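Local structure of uncharacterized protein (Bacteroides ovatus, 3P02) at residues Tyr261-Tyr266 with Leu301-Pro306; Val29-Ser34 with Pro151-Glu156. The protein is of unknown function but combines a region of the E-set-clan DUF4973 family with a BT_3044-like C-terminal region, both rich in beta strands. All blocks are in the same frame, centred on the assembly; numbering follows the deposited sequence. Where two conformers were deposited one is given.

Contact 1 of 2, residues Tyr261-Tyr266 with Leu301-Pro306; sequences YLKHTY and LDTRKP
Tyr261-Tyr266 and Leu301-Pro306 pair as antiparallel strands at the open end of the beta hairpin of strands 262-278 and 287-302, the ladder ending in a cation-pi stack. Lys263 and Leu301 form a hydrogen-bonded pair, Lys263 N to Leu301 O and Leu301 N to Lys263 O both spanning 2.8 Å. Beyond it, Tyr261 O takes two donors from Thr303: the backbone N, and OG1 at 2.7 Å, tilted 24° from the carbonyl plane. A type I turn, Asp302 to Lys305, folds Arg304 over Tyr261, its guanidinium flat on the ring, planes 6° apart and Arg304 CZ 3.6 Å from the centroid. Arg304 bends at chi3 (-53°), which sets NE back toward Asp302, and grips that carboxylate side-on, fixing the guanidinium's rotation: NE meets OD1, which also accepts from Arg304 N as an Asx turn, and NH2 meets OD2 at 2.9 Å. An alanine at Asp302 lacks the carboxylate, so the guanidinium would probably be freer to turn off the ring and Arg304 N would lose its side-chain acceptor. On the face carrying Lys263 and Leu301, Leu301 CD1 approaches Lys263 CE and Thr265 OG1. Strand 242-255 flanks the hairpin, with Thr265 OG1 bonded to Ser253 and both Lys263 and Thr303 packed on Met255.

Contact 2 of 2, residues Val29-Ser34 with Pro151-Glu156; sequences VRYANS and PILFNE
Val29 and Arg30 pair in parallel with Leu153 and Phe154, and three backbone hydrogen bonds carry the ladder. Val29 N gives to Ile152 O at 2.9 Å in an almost straight bond. The return bond, Phe154 N to Val29 O, is more bent, at 145°. Tyr31 N closes the series on Phe154 O at 2.8 Å. Leu153 CA adds a CA-H...O contact to Val29 O, and Arg30 CA another to Phe154 O.

The aromatic contact belongs to Phe154 and Arg30. In Phe154 a chi1 of 70° sets CG between the backbone N and the carbonyl carbon, and the ring beyond it lies against the neighbouring strand: CE1 comes within 3.3 Å of Arg30 N, and Arg30 CB sits over the face in a CH-pi contact, 4.0 Å from the ring centroid. Farther out, the arginine chain bends at chi3, and one face of its guanidinium covers Phe154 CE2, the two planes 59° apart. Arg30 NH2 forms a salt bridge with Asp307, while Trp316 and Trp317 also meet the Phe154 ring.

This parallel pairing of strands 25-30 and 146-154 lies in the mixed sheet and brings a strand of the DUF4973 region, of the E-set clan, beside strand 146-154, which falls within the BT_3044-like range.

Apolar contacts occupy the face carrying Val29 and Leu153. Leu153 CD2 lies 3.9 Å from Tyr31 CD2, the two side chains side by side and pointing the same way, and also approaches Val29 CB. Val187 of strand 182-187 touches both Tyr31 and Leu153, and Tyr31 OH is hydrogen-bonded to Gly115 N.

How the contacts relate
The two contacts lie in different sheets: contact 2 in the mixed sheet, contact 1 in the ten-stranded antiparallel sheet of the C-terminal region. Their centres are about 17 Å apart and their nearest atoms about 6 Å, so they do not touch. They follow in series along the chain, contact 2 closing before contact 1 opens. The C-terminal tail that follows the 301-306 segment bridges the gap, Trp316 touching Leu301 as well as contact 2. Arg299, in strand 287-302 just ahead of Leu301, offers a second link: its backbone is hydrogen-bonded to Thr265 of contact 1, and its NH2 to Glu156 O of contact 2.

Contact 1 of 2, residues Tyr261-Tyr266 with Leu301-Pro306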
loop_
_atom_site.group_PDB
_atom_site.type_symbol
_atom_site.label_atom_id
_atom_site.label_comp_id
_atom_site.label_asym_id
_atom_site.label_seq_id
_atom_site.Cartn_x
_atom_site.Cartn_y
_atom_site.Cartn_z
ATOM N N TYR A 261 24.349 -7.283 -9.207
ATOM C CA TYR A 261 23.324 -6.288 -9.541
ATOM C C TYR A 261 22.380 -6.102 -8.359
ATOM O O TYR A 261 21.536 -5.201 -8.376
ATOM C CB TYR A 261 22.489 -6.769 -10.746
ATOM C CG TYR A 261 21.858 -8.126 -10.520
ATOM C CD1 TYR A 261 20.648 -8.253 -9.839
ATOM C CD2 TYR A 261 22.506 -9.290 -10.927
ATOM C CE1 TYR A 261 20.107 -9.506 -9.556
ATOM C CE2 TYR A 261 21.945 -10.546 -10.702
ATOM C CZ TYR A 261 20.748 -10.648 -10.016
ATOM O OH TYR A 261 20.216 -11.885 -9.773
ATOM N N LEU A 262 22.464 -7.005 -7.368
ATOM C CA LEU A 262 21.532 -6.998 -6.256
ATOM C C LEU A 262 22.047 -6.192 -5.062
ATOM O O LEU A 262 23.107 -6.491 -4.494
ATOM C CB LEU A 262 21.239 -8.455 -5.839
ATOM C CG LEU A 262 20.081 -8.646 -4.848
ATOM C CD1 LEU A 262 18.736 -8.360 -5.497
ATOM C CD2 LEU A 262 20.107 -10.061 -4.281
ATOM N N LYS A 263 21.269 -5.185 -4.678
ATOM C CA LYS A 263 21.599 -4.352 -3.529
ATOM C C LYS A 263 20.835 -4.814 -2.294
ATOM O O LYS A 263 19.633 -5.051 -2.374
ATOM C CB LYS A 263 21.245 -2.885 -3.841
ATOM C CG LYS A 263 21.581 -1.911 -2.687
ATOM C CD LYS A 263 21.729 -0.472 -3.187
ATOM C CE LYS A 263 20.414 0.207 -3.413
ATOM N NZ LYS A 263 20.570 1.636 -3.795
ATOM N N HIS A 264 21.526 -4.923 -1.157
ATOM C CA HIS A 264 20.877 -5.169 0.127
ATOM C C HIS A 264 20.838 -3.849 0.848
ATOM O O HIS A 264 21.891 -3.216 0.998
ATOM C CB HIS A 264 21.631 -6.209 0.954
ATOM C CG HIS A 264 21.714 -7.540 0.288
ATOM N ND1 HIS A 264 20.607 -8.346 0.151
ATOM C CD2 HIS A 264 22.774 -8.151 -0.269
ATOM C CE1 HIS A 264 21.032 -9.426 -0.479
ATOM N NE2 HIS A 264 22.326 -9.349 -0.754
ATOM N N THR A 265 19.634 -3.380 1.207
ATOM C CA THR A 265 19.469 -2.136 1.952
ATOM C C THR A 265 18.876 -2.462 3.311
ATOM O O THR A 265 17.810 -3.093 3.393
ATOM C CB THR A 265 18.630 -1.122 1.177
ATOM O OG1 THR A 265 19.394 -0.728 0.031
ATOM C CG2 THR A 265 18.294 0.117 2.021
ATOM N N TYR A 266 19.550 -2.002 4.380
ATOM C CA TYR A 266 19.110 -2.275 5.755
ATOM C C TYR A 266 18.733 -1.015 6.475
ATOM O O TYR A 266 19.446 -0.010 6.386
ATOM C CB TYR A 266 20.249 -2.976 6.548
ATOM C CG TYR A 266 20.913 -4.110 5.804
ATOM C CD1 TYR A 266 20.290 -5.352 5.679
ATOM C CD2 TYR A 266 22.172 -3.950 5.228
ATOM C CE1 TYR A 266 20.902 -6.403 4.989
ATOM C CE2 TYR A 266 22.800 -4.998 4.556
ATOM C CZ TYR A 266 22.169 -6.226 4.453
ATOM O OH TYR A 266 22.793 -7.240 3.772
ATOM N N LEU A 301 17.098 -5.464 -3.600
ATOM C CA LEU A 301 16.697 -4.621 -4.710
ATOM C C LEU A 301 17.508 -4.940 -5.934
ATOM O O LEU A 301 18.749 -4.911 -5.892
ATOM C CB LEU A 301 16.898 -3.143 -4.339
ATOM C CG LEU A 301 16.136 -2.645 -3.092
ATOM C CD1 LEU A 301 16.742 -1.324 -2.581
ATOM C CD2 LEU A 301 14.636 -2.502 -3.388
ATOM N N ASP A 302 16.814 -5.223 -7.031
ATOM C CA ASP A 302 17.505 -5.462 -8.287
ATOM C C ASP A 302 17.751 -4.081 -8.869
ATOM O O ASP A 302 16.811 -3.435 -9.349
ATOM C CB ASP A 302 16.666 -6.368 -9.200
ATOM C CG ASP A 302 17.313 -6.688 -10.534
ATOM O OD1 ASP A 302 18.209 -5.919 -10.963
ATOM O OD2 ASP A 302 16.858 -7.665 -11.196
ATOM N N THR A 303 19.019 -3.627 -8.824
ATOM C CA THR A 303 19.355 -2.262 -9.251
ATOM C C THR A 303 19.176 -2.043 -10.764
ATOM O O THR A 303 19.361 -0.912 -11.223
ATOM C CB THR A 303 20.779 -1.901 -8.846
ATOM O OG1 THR A 303 21.670 -2.746 -9.547
ATOM C CG2 THR A 303 21.014 -2.009 -7.331
ATOM N N ARG A 304 18.839 -3.095 -11.528
ATOM C CA ARG A 304 18.636 -2.981 -12.976
ATOM C C ARG A 304 17.211 -2.642 -13.310
ATOM O O ARG A 304 16.905 -2.374 -14.472
ATOM C CB ARG A 304 18.999 -4.303 -13.668
ATOM C CG ARG A 304 20.439 -4.746 -13.420
ATOM C CD ARG A 304 20.724 -6.174 -13.795
ATOM N NE ARG A 304 19.776 -7.093 -13.152
ATOM C CZ ARG A 304 19.766 -8.410 -13.320
ATOM N NH1 ARG A 304 20.700 -8.997 -14.058
ATOM N NH2 ARG A 304 18.805 -9.152 -12.766
ATOM N N LYS A 305 16.337 -2.634 -12.281
ATOM C CA LYS A 305 14.898 -2.392 -12.452
ATOM C C LYS A 305 14.434 -1.159 -11.719
ATOM O O LYS A 305 14.903 -0.926 -10.602
ATOM C CB LYS A 305 14.081 -3.590 -11.892
ATOM C CG LYS A 305 14.284 -4.909 -12.598
ATOM C CD LYS A 305 13.451 -6.024 -11.944
ATOM C CE LYS A 305 13.583 -7.313 -12.718
ATOM N NZ LYS A 305 12.794 -8.419 -12.115
ATOM N N PRO A 306 13.417 -0.420 -12.250
ATOM C CA PRO A 306 12.875 0.702 -11.479
ATOM C C PRO A 306 12.316 0.235 -10.116
ATOM O O PRO A 306 11.882 -0.934 -9.956
ATOM C CB PRO A 306 11.717 1.216 -12.362
ATOM C CG PRO A 306 12.091 0.797 -13.740
ATOM C CD PRO A 306 12.719 -0.550 -13.557
#

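Contact 2 of 2, residues Val29-Ser34 with Pro151-Glu156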
loop_
_atom_site.group_PDB
_atom_site.type_symbol
_atom_site.label_atom_id
_atom_site.label_comp_id
_atom_site.label_asym_id
_atom_site.label_seq_id
_atom_site.Cartn_x
_atom_site.Cartn_y
_atom_site.Cartn_z
ATOM N N VAL A 29 3.375 3.558 -5.896
ATOM C CA VAL A 29 3.553 5.006 -6.014
ATOM C C VAL A 29 4.523 5.527 -4.948
ATOM O O VAL A 29 4.195 5.505 -3.754
ATOM C CB VAL A 29 2.191 5.771 -5.944
ATOM C CG1 VAL A 29 2.420 7.282 -6.157
ATOM C CG2 VAL A 29 1.183 5.228 -6.989
ATOM N N ARG A 30 5.662 6.093 -5.389
ATOM C CA ARG A 30 6.602 6.685 -4.427
ATOM C C ARG A 30 6.106 8.011 -3.882
ATOM O O ARG A 30 5.746 8.897 -4.659
ATOM C CB ARG A 30 7.998 6.896 -5.032
ATOM C CG ARG A 30 8.955 7.429 -3.951
ATOM C CD ARG A 30 10.348 7.621 -4.442
ATOM N NE ARG A 30 11.110 6.372 -4.482
ATOM C CZ ARG A 30 11.788 5.847 -3.466
ATOM N NH1 ARG A 30 11.668 6.357 -2.242
ATOM N NH2 ARG A 30 12.508 4.753 -3.643
ATOM N N TYR A 31 6.145 8.153 -2.551
ATOM C CA TYR A 31 5.909 9.407 -1.869
ATOM C C TYR A 31 7.280 10.090 -1.713
ATOM O O TYR A 31 8.080 9.708 -0.832
ATOM C CB TYR A 31 5.221 9.233 -0.499
ATOM C CG TYR A 31 4.320 10.395 -0.110
ATOM C CD1 TYR A 31 4.813 11.695 -0.028
ATOM C CD2 TYR A 31 2.979 10.189 0.199
ATOM C CE1 TYR A 31 3.977 12.769 0.309
ATOM C CE2 TYR A 31 2.137 11.250 0.530
ATOM C CZ TYR A 31 2.645 12.531 0.615
ATOM O OH TYR A 31 1.796 13.565 0.935
ATOM N N ALA A 32 7.580 11.017 -2.618
ATOM C CA ALA A 32 8.817 11.815 -2.553
ATOM C C ALA A 32 8.412 13.236 -2.079
ATOM O O ALA A 32 7.672 13.326 -1.089
ATOM C CB ALA A 32 9.486 11.818 -3.919
ATOM N N ASN A 33 8.834 14.336 -2.774
ATOM C CA ASN A 33 8.355 15.671 -2.408
ATOM C C ASN A 33 6.837 15.708 -2.656
ATOM O O ASN A 33 6.086 16.338 -1.905
ATOM C CB ASN A 33 9.078 16.750 -3.224
ATOM C CG ASN A 33 10.527 17.005 -2.842
ATOM O OD1 ASN A 33 10.984 16.701 -1.730
ATOM N ND2 ASN A 33 11.274 17.631 -3.747
ATOM N N SER A 34 6.405 14.939 -3.668
ATOM C CA SER A 34 5.012 14.727 -4.051
ATOM C C SER A 34 4.824 13.229 -4.249
ATOM O O SER A 34 5.817 12.508 -4.372
ATOM C CB SER A 34 4.670 15.509 -5.324
ATOM O OG SER A 34 5.355 15.003 -6.459
ATOM N N PRO A 151 -3.700 1.780 -5.274
ATOM C CA PRO A 151 -2.396 2.436 -5.092
ATOM C C PRO A 151 -1.713 1.964 -3.802
ATOM O O PRO A 151 -2.352 1.865 -2.737
ATOM C CB PRO A 151 -2.722 3.931 -5.018
ATOM C CG PRO A 151 -4.180 4.000 -4.607
ATOM C CD PRO A 151 -4.835 2.711 -5.039
ATOM N N ILE A 152 -0.407 1.655 -3.911
ATOM C CA ILE A 152 0.443 1.241 -2.789
ATOM C C ILE A 152 1.503 2.315 -2.629
ATOM O O ILE A 152 2.387 2.389 -3.477
ATOM C CB ILE A 152 1.079 -0.165 -3.044
ATOM C CG1 ILE A 152 0.005 -1.240 -3.320
ATOM C CG2 ILE A 152 2.025 -0.603 -1.901
ATOM C CD1 ILE A 152 -1.052 -1.419 -2.161
ATOM N N LEU A 153 1.408 3.146 -1.591
ATOM C CA LEU A 153 2.412 4.178 -1.384
ATOM C C LEU A 153 3.691 3.554 -0.818
ATOM O O LEU A 153 3.616 2.592 -0.038
ATOM C CB LEU A 153 1.884 5.205 -0.377
ATOM C CG LEU A 153 0.846 6.190 -0.901
ATOM C CD1 LEU A 153 0.123 6.833 0.271
ATOM C CD2 LEU A 153 1.496 7.219 -1.819
ATOM N N PHE A 154 4.851 4.139 -1.161
ATOM C CA PHE A 154 6.082 3.687 -0.535
ATOM C C PHE A 154 7.033 4.856 -0.412
ATOM O O PHE A 154 6.917 5.828 -1.154
ATOM C CB PHE A 154 6.751 2.502 -1.271
ATOM C CG PHE A 154 7.367 2.808 -2.620
ATOM C CD1 PHE A 154 6.568 2.944 -3.751
ATOM C CD2 PHE A 154 8.747 2.888 -2.772
ATOM C CE1 PHE A 154 7.137 3.119 -5.013
ATOM C CE2 PHE A 154 9.320 3.080 -4.034
ATOM C CZ PHE A 154 8.508 3.200 -5.152
ATOM N N ASN A 155 7.930 4.780 0.568
ATOM C CA ASN A 155 8.982 5.782 0.656
ATOM C C ASN A 155 10.253 4.993 1.060
ATOM O O ASN A 155 10.220 3.760 1.082
ATOM C CB ASN A 155 8.602 6.935 1.602
ATOM C CG ASN A 155 8.374 6.508 3.027
ATOM O OD1 ASN A 155 8.903 5.518 3.491
ATOM N ND2 ASN A 155 7.602 7.286 3.764
ATOM N N GLU A 156 11.364 5.667 1.357
ATOM C CA GLU A 156 12.606 4.977 1.722
ATOM C C GLU A 156 12.456 4.114 2.974
ATOM O O GLU A 156 13.189 3.138 3.138
ATOM C CB GLU A 156 13.717 6.015 1.969
ATOM C CG GLU A 156 15.041 5.408 2.396
ATOM C CD GLU A 156 16.184 6.375 2.622
ATOM O OE1 GLU A 156 16.004 7.595 2.413
ATOM O OE2 GLU A 156 17.263 5.900 3.036
#